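Local coordinates for colicin-M immunity protein (Escherichia coli, PDB 4AEQ) that protects cells that carry the colicin M plasmid against colicin M, the toxin encoded on the same plasmid, at residues 16-19 with 20-24; 31-34 with 35-39. All coordinates share one frame; numbering follows the deposited sequence.

Contact 1 of 2, residues 16-19 with 20-24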
loop_
_atom_site.group_PDB
_atom_site.type_symbol
_atom_site.label_atom_id
_atom_site.label_comp_id
_atom_site.label_asym_id
_atom_site.label_seq_id
_atom_site.Cartn_x
_atom_site.Cartn_y
_atom_site.Cartn_z
ATOM N N SER A 16 11.374 10.290 -14.369
ATOM C CA SER A 16 11.971 11.536 -13.904
ATOM C C SER A 16 11.558 11.836 -12.468
ATOM O O SER A 16 10.568 11.295 -11.974
ATOM C CB SER A 16 11.569 12.700 -14.812
ATOM O OG SER A 16 10.201 13.024 -14.636
ATOM N N ASP A 17 12.325 12.689 -11.796
ATOM C CA ASP A 17 11.990 13.110 -10.437
ATOM C C ASP A 17 10.562 13.647 -10.365
ATOM O O ASP A 17 9.845 13.393 -9.401
ATOM C CB ASP A 17 12.972 14.177 -9.942
ATOM C CG ASP A 17 14.292 13.589 -9.473
ATOM O OD1 ASP A 17 14.500 12.366 -9.639
ATOM O OD2 ASP A 17 15.122 14.355 -8.940
ATOM N N GLU A 18 10.159 14.393 -11.391
ATOM C CA GLU A 18 8.830 14.998 -11.428
ATOM C C GLU A 18 7.724 13.948 -11.548
ATOM O O GLU A 18 6.694 14.038 -10.870
ATOM C CB GLU A 18 8.744 16.009 -12.574
ATOM C CG GLU A 18 7.559 16.957 -12.490
ATOM C CD GLU A 18 6.323 16.409 -13.173
ATOM O OE1 GLU A 18 6.424 15.347 -13.822
ATOM O OE2 GLU A 18 5.254 17.045 -13.068
ATOM N N GLN A 19 7.938 12.962 -12.417
ATOM C CA GLN A 19 7.002 11.847 -12.569
ATOM C C GLN A 19 6.879 11.056 -11.277
ATOM O O GLN A 19 5.777 10.693 -10.864
ATOM C CB GLN A 19 7.457 10.902 -13.682
ATOM C CG GLN A 19 7.259 11.438 -15.086
ATOM C CD GLN A 19 7.851 10.527 -16.141
ATOM O OE1 GLN A 19 9.043 10.222 -16.114
ATOM N NE2 GLN A 19 7.020 10.086 -17.078
ATOM N N ALA A 20 8.018 10.778 -10.653
ATOM C CA ALA A 20 8.048 10.041 -9.396
ATOM C C ALA A 20 7.290 10.796 -8.309
ATOM O O ALA A 20 6.494 10.211 -7.578
ATOM C CB ALA A 20 9.486 9.787 -8.963
ATOM N N ARG A 21 7.537 12.098 -8.206
ATOM C CA ARG A 21 6.859 12.916 -7.207
ATOM C C ARG A 21 5.357 12.940 -7.449
ATOM O O ARG A 21 4.572 12.865 -6.505
ATOM C CB ARG A 21 7.419 14.340 -7.192
ATOM C CG ARG A 21 8.848 14.429 -6.676
ATOM C CD ARG A 21 9.249 15.865 -6.380
ATOM N NE ARG A 21 10.449 15.927 -5.546
ATOM C CZ ARG A 21 11.641 16.325 -5.977
ATOM N NH1 ARG A 21 11.800 16.709 -7.236
ATOM N NH2 ARG A 21 12.675 16.350 -5.145
ATOM N N THR A 22 4.961 13.043 -8.714
ATOM C CA THR A 22 3.544 13.048 -9.061
ATOM C C THR A 22 2.882 11.727 -8.672
ATOM O O THR A 22 1.795 11.711 -8.091
ATOM C CB THR A 22 3.339 13.307 -10.563
ATOM O OG1 THR A 22 3.899 14.579 -10.903
ATOM C CG2 THR A 22 1.854 13.297 -10.907
ATOM N N PHE A 23 3.545 10.619 -8.990
ATOM C CA PHE A 23 3.024 9.301 -8.644
ATOM C C PHE A 23 2.881 9.144 -7.132
ATOM O O PHE A 23 1.861 8.653 -6.634
ATOM C CB PHE A 23 3.925 8.200 -9.198
ATOM C CG PHE A 23 3.326 6.825 -9.097
ATOM C CD1 PHE A 23 3.333 6.136 -7.895
ATOM C CD2 PHE A 23 2.742 6.228 -10.200
ATOM C CE1 PHE A 23 2.776 4.878 -7.799
ATOM C CE2 PHE A 23 2.186 4.968 -10.109
ATOM C CZ PHE A 23 2.202 4.292 -8.907
ATOM N N VAL A 24 3.910 9.560 -6.405
ATOM C CA VAL A 24 3.927 9.401 -4.953
ATOM C C VAL A 24 2.872 10.279 -4.280
ATOM O O VAL A 24 2.243 9.868 -3.307
ATOM C CB VAL A 24 5.314 9.690 -4.374
ATOM C CG1 VAL A 24 5.262 9.754 -2.852
ATOM C CG2 VAL A 24 6.299 8.626 -4.838
HETATM O O HOH W 1 15.357 16.126 -6.089
#
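A capping box starts the long helix 17-42, and the first turn it sets up is tied to the second between residues 16-19 and 20-24. The opening bond between the two segments is the backbone bond from Ala20 N to Ser16 O, 2.9 Å. Ser16 is the N-cap: its OG accepts from Gln19 N at 3.2 Å. In return Ser16 N donates to Gln19 OE1 over 2.9 Å, on a lone pair in the carbonyl plane, with an N-H...O angle of 172°. Gln19 reaches back because its CG lies beside its own backbone N (chi1 -74°), and the chain then runs extended to the amide.

Beyond the cap, Glu18 O is gripped twice by one residue. Thr22 N and Thr22 OG1 reach Glu18 O from opposite faces of its carbonyl plane, OG1 at 2.8 Å. That hydroxyl stands next to the Thr22 backbone N (chi1 -60°), which turns it back along the helix toward the carbonyl. The Glu18 carboxylate also comes near, OE2 lying 3.6 Å from Thr22 OG1.

On another side of the helix Arg21 packs its CG on Asp17 O at 3.1 Å and extends past Asp17 CB. The charges do not pair directly: Asp17 OD2 is 4.4 Å from Arg21 NH1 and well out of the guanidinium plane. A water bridges them instead, accepting from Arg21 NH2 at 2.9 Å and donating weakly to Asp17 OD2. Their stronger partners are on the second subunit, where Arg56 makes a salt bridge with Asp17 OD1 and the carbonyl of Glu52 takes Arg21 NH2. Reciprocal side-chain to backbone bonding of this kind, one at the N-cap and one three residues on, is the classic capped N terminus of an alpha-helix.

Contact 2 of 2, residues 31-34 with 35-39. With PO4 (phosphate ion), chain B; PO4 (phosphate ion), chain C.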
loop_
_atom_site.group_PDB
_atom_site.type_symbol
_atom_site.label_atom_id
_atom_site.label_comp_id
_atom_site.label_asym_id
_atom_site.label_seq_id
_atom_site.Cartn_x
_atom_site.Cartn_y
_atom_site.Cartn_z
ATOM N N ARG A 31 -4.435 7.189 -0.696
ATOM C CA ARG A 31 -4.404 6.302 0.465
ATOM C C ARG A 31 -4.963 6.954 1.721
ATOM O O ARG A 31 -5.786 6.368 2.422
ATOM C CB ARG A 31 -2.985 5.800 0.716
ATOM C CG ARG A 31 -2.488 4.834 -0.334
ATOM C CD ARG A 31 -1.173 4.214 0.081
ATOM N NE ARG A 31 -0.718 3.203 -0.867
ATOM C CZ ARG A 31 0.377 2.471 -0.713
ATOM N NH1 ARG A 31 1.134 2.629 0.358
ATOM N NH2 ARG A 31 0.710 1.574 -1.626
ATOM N N MET A 32 -4.516 8.173 1.999
ATOM C CA MET A 32 -5.031 8.916 3.142
ATOM C C MET A 32 -6.553 8.927 3.091
ATOM O O MET A 32 -7.232 8.531 4.058
ATOM C CB MET A 32 -4.501 10.349 3.134
ATOM C CG MET A 32 -3.016 10.454 3.448
ATOM S SD MET A 32 -2.697 10.567 5.222
ATOM C CE MET A 32 -3.235 12.245 5.534
ATOM N N LYS A 33 -7.083 9.358 1.946
ATOM C CA LYS A 33 -8.530 9.412 1.747
ATOM C C LYS A 33 -9.208 8.062 1.983
ATOM O O LYS A 33 -10.123 7.950 2.802
ATOM C CB LYS A 33 -8.845 9.900 0.333
ATOM C CG LYS A 33 -10.305 9.749 -0.069
ATOM C CD LYS A 33 -10.531 10.326 -1.456
ATOM C CE LYS A 33 -10.090 11.783 -1.505
ATOM N NZ LYS A 33 -9.897 12.267 -2.899
ATOM N N ARG A 34 -8.762 7.041 1.260
ATOM C CA ARG A 34 -9.385 5.724 1.331
ATOM C C ARG A 34 -9.411 5.127 2.730
ATOM O O ARG A 34 -10.461 4.724 3.225
ATOM C CB ARG A 34 -8.688 4.757 0.376
ATOM C CG ARG A 34 -9.033 4.980 -1.079
ATOM C CD ARG A 34 -8.224 4.075 -1.975
ATOM N NE ARG A 34 -8.450 4.373 -3.383
ATOM C CZ ARG A 34 -7.522 4.248 -4.323
ATOM N NH1 ARG A 34 -6.309 3.834 -4.002
ATOM N NH2 ARG A 34 -7.804 4.542 -5.582
ATOM N N TRP A 35 -8.245 5.068 3.363
ATOM C CA TRP A 35 -8.151 4.435 4.674
ATOM C C TRP A 35 -8.892 5.222 5.752
ATOM O O TRP A 35 -9.606 4.630 6.578
ATOM C CB TRP A 35 -6.693 4.162 5.053
ATOM C CG TRP A 35 -6.064 3.152 4.146
ATOM C CD1 TRP A 35 -5.145 3.386 3.167
ATOM C CD2 TRP A 35 -6.327 1.744 4.121
ATOM N NE1 TRP A 35 -4.811 2.208 2.540
ATOM C CE2 TRP A 35 -5.525 1.187 3.107
ATOM C CE3 TRP A 35 -7.162 0.902 4.861
ATOM C CZ2 TRP A 35 -5.531 -0.175 2.814
ATOM C CZ3 TRP A 35 -7.167 -0.449 4.569
ATOM C CH2 TRP A 35 -6.356 -0.975 3.555
ATOM N N ASP A 36 -8.754 6.550 5.741
ATOM C CA ASP A 36 -9.517 7.348 6.698
ATOM C C ASP A 36 -11.013 7.106 6.522
ATOM O O ASP A 36 -11.746 6.888 7.497
ATOM C CB ASP A 36 -9.224 8.837 6.560
ATOM C CG ASP A 36 -9.908 9.658 7.638
ATOM O OD1 ASP A 36 -9.684 9.362 8.832
ATOM O OD2 ASP A 36 -10.682 10.576 7.298
ATOM N N ASN A 37 -11.466 7.151 5.273
ATOM C CA ASN A 37 -12.870 6.906 4.996
ATOM C C ASN A 37 -13.315 5.554 5.539
ATOM O O ASN A 37 -14.314 5.476 6.246
ATOM C CB ASN A 37 -13.179 7.042 3.505
ATOM C CG ASN A 37 -13.168 8.487 3.042
ATOM O OD1 ASN A 37 -12.889 9.402 3.823
ATOM N ND2 ASN A 37 -13.462 8.700 1.766
ATOM N N ASP A 38 -12.575 4.492 5.233
ATOM C CA ASP A 38 -12.944 3.170 5.741
ATOM C C ASP A 38 -13.040 3.128 7.267
ATOM O O ASP A 38 -13.951 2.503 7.820
ATOM C CB ASP A 38 -11.999 2.082 5.214
ATOM C CG ASP A 38 -12.380 1.609 3.820
ATOM O OD1 ASP A 38 -13.321 2.185 3.237
ATOM O OD2 ASP A 38 -11.738 0.666 3.308
ATOM N N VAL A 39 -12.113 3.794 7.949
ATOM C CA VAL A 39 -12.169 3.813 9.409
ATOM C C VAL A 39 -13.426 4.527 9.902
ATOM O O VAL A 39 -14.147 4.007 10.755
ATOM C CB VAL A 39 -10.920 4.468 10.032
ATOM C CG1 VAL A 39 -11.120 4.671 11.529
ATOM C CG2 VAL A 39 -9.691 3.620 9.771
HETATM P P PO4 B . -3.555 0.099 -1.486
HETATM O O1 PO4 B . -2.084 -0.237 -1.479
HETATM O O2 PO4 B . -4.337 -1.052 -0.902
HETATM O O3 PO4 B . -3.800 1.338 -0.657
HETATM O O4 PO4 B . -4.008 0.332 -2.907
HETATM P P PO4 C . 2.201 1.136 2.953
HETATM O O1 PO4 C . 1.908 0.398 1.670
HETATM O O2 PO4 C . 2.740 2.508 2.633
HETATM O O3 PO4 C . 0.934 1.275 3.764
HETATM O O4 PO4 C . 3.236 0.371 3.744
HETATM O O HOH W 2 -12.567 4.200 1.406
#
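Near the C-terminal end of helix 17-42, residues 31-34 and 35-39 form successive turns whose Arg31 and Trp35 border two phosphates. Trp35 N donates to Arg31 O at 2.9 Å, and the indole CD1 sits 3.1 Å from the same oxygen. With CG beside its backbone N (chi1 -66°), the Trp35 ring lies back toward Arg31, CD1 4.1 Å from Arg31 CB. Trp35 NE1 makes a weak bond of 3.5 Å to O3 of the chain B phosphate, which lies at the ring edge.

Arg31 runs extended past this ion, and its NH1 bonds weakly to O1 of the chain C phosphate at 2.7 Å, with a bent angle of 119°. O2 of that phosphate lies at the guanidinium edge, in its plane. Arg31 NE has a salt bridge to Asp27. Further along, one water donates both to Arg34 O and to Asp38 OD1, each at 2.8 Å, while Tyr82 holds the other Asp38 oxygen. Trp35 stacks on Trp35 of the second subunit, placing this turn at the dimer interface. Both phosphates probably come from the crystallisation liquor; Arg31 and the Tyr95 amides of both subunits donate to phosphate, consistent with a pocket that attracts anions.

How the contacts relate
Going from the N terminus, contact 1 (16-19 with 20-24) is complete before contact 2 (31-34 with 35-39) begins, so the two stand in series and neither encloses the other. Neither closes a loop, since in each the segments are consecutive turns of helix 17-42. Their centres are 22 Å apart and their nearest atoms about 7 Å, without touching. Both contacts meet the second subunit: contact 1 packs on its strands through Phe23 on Tyr86 and Val24 on Phe71, whereas contact 2 also faces the antiparallel sheet of its own chain through Tyr82 and Tyr95. The helix, part of this YebF/Cmi family piece of a longer protein, thus spans both subunits, in keeping with a domain-swapped dimer.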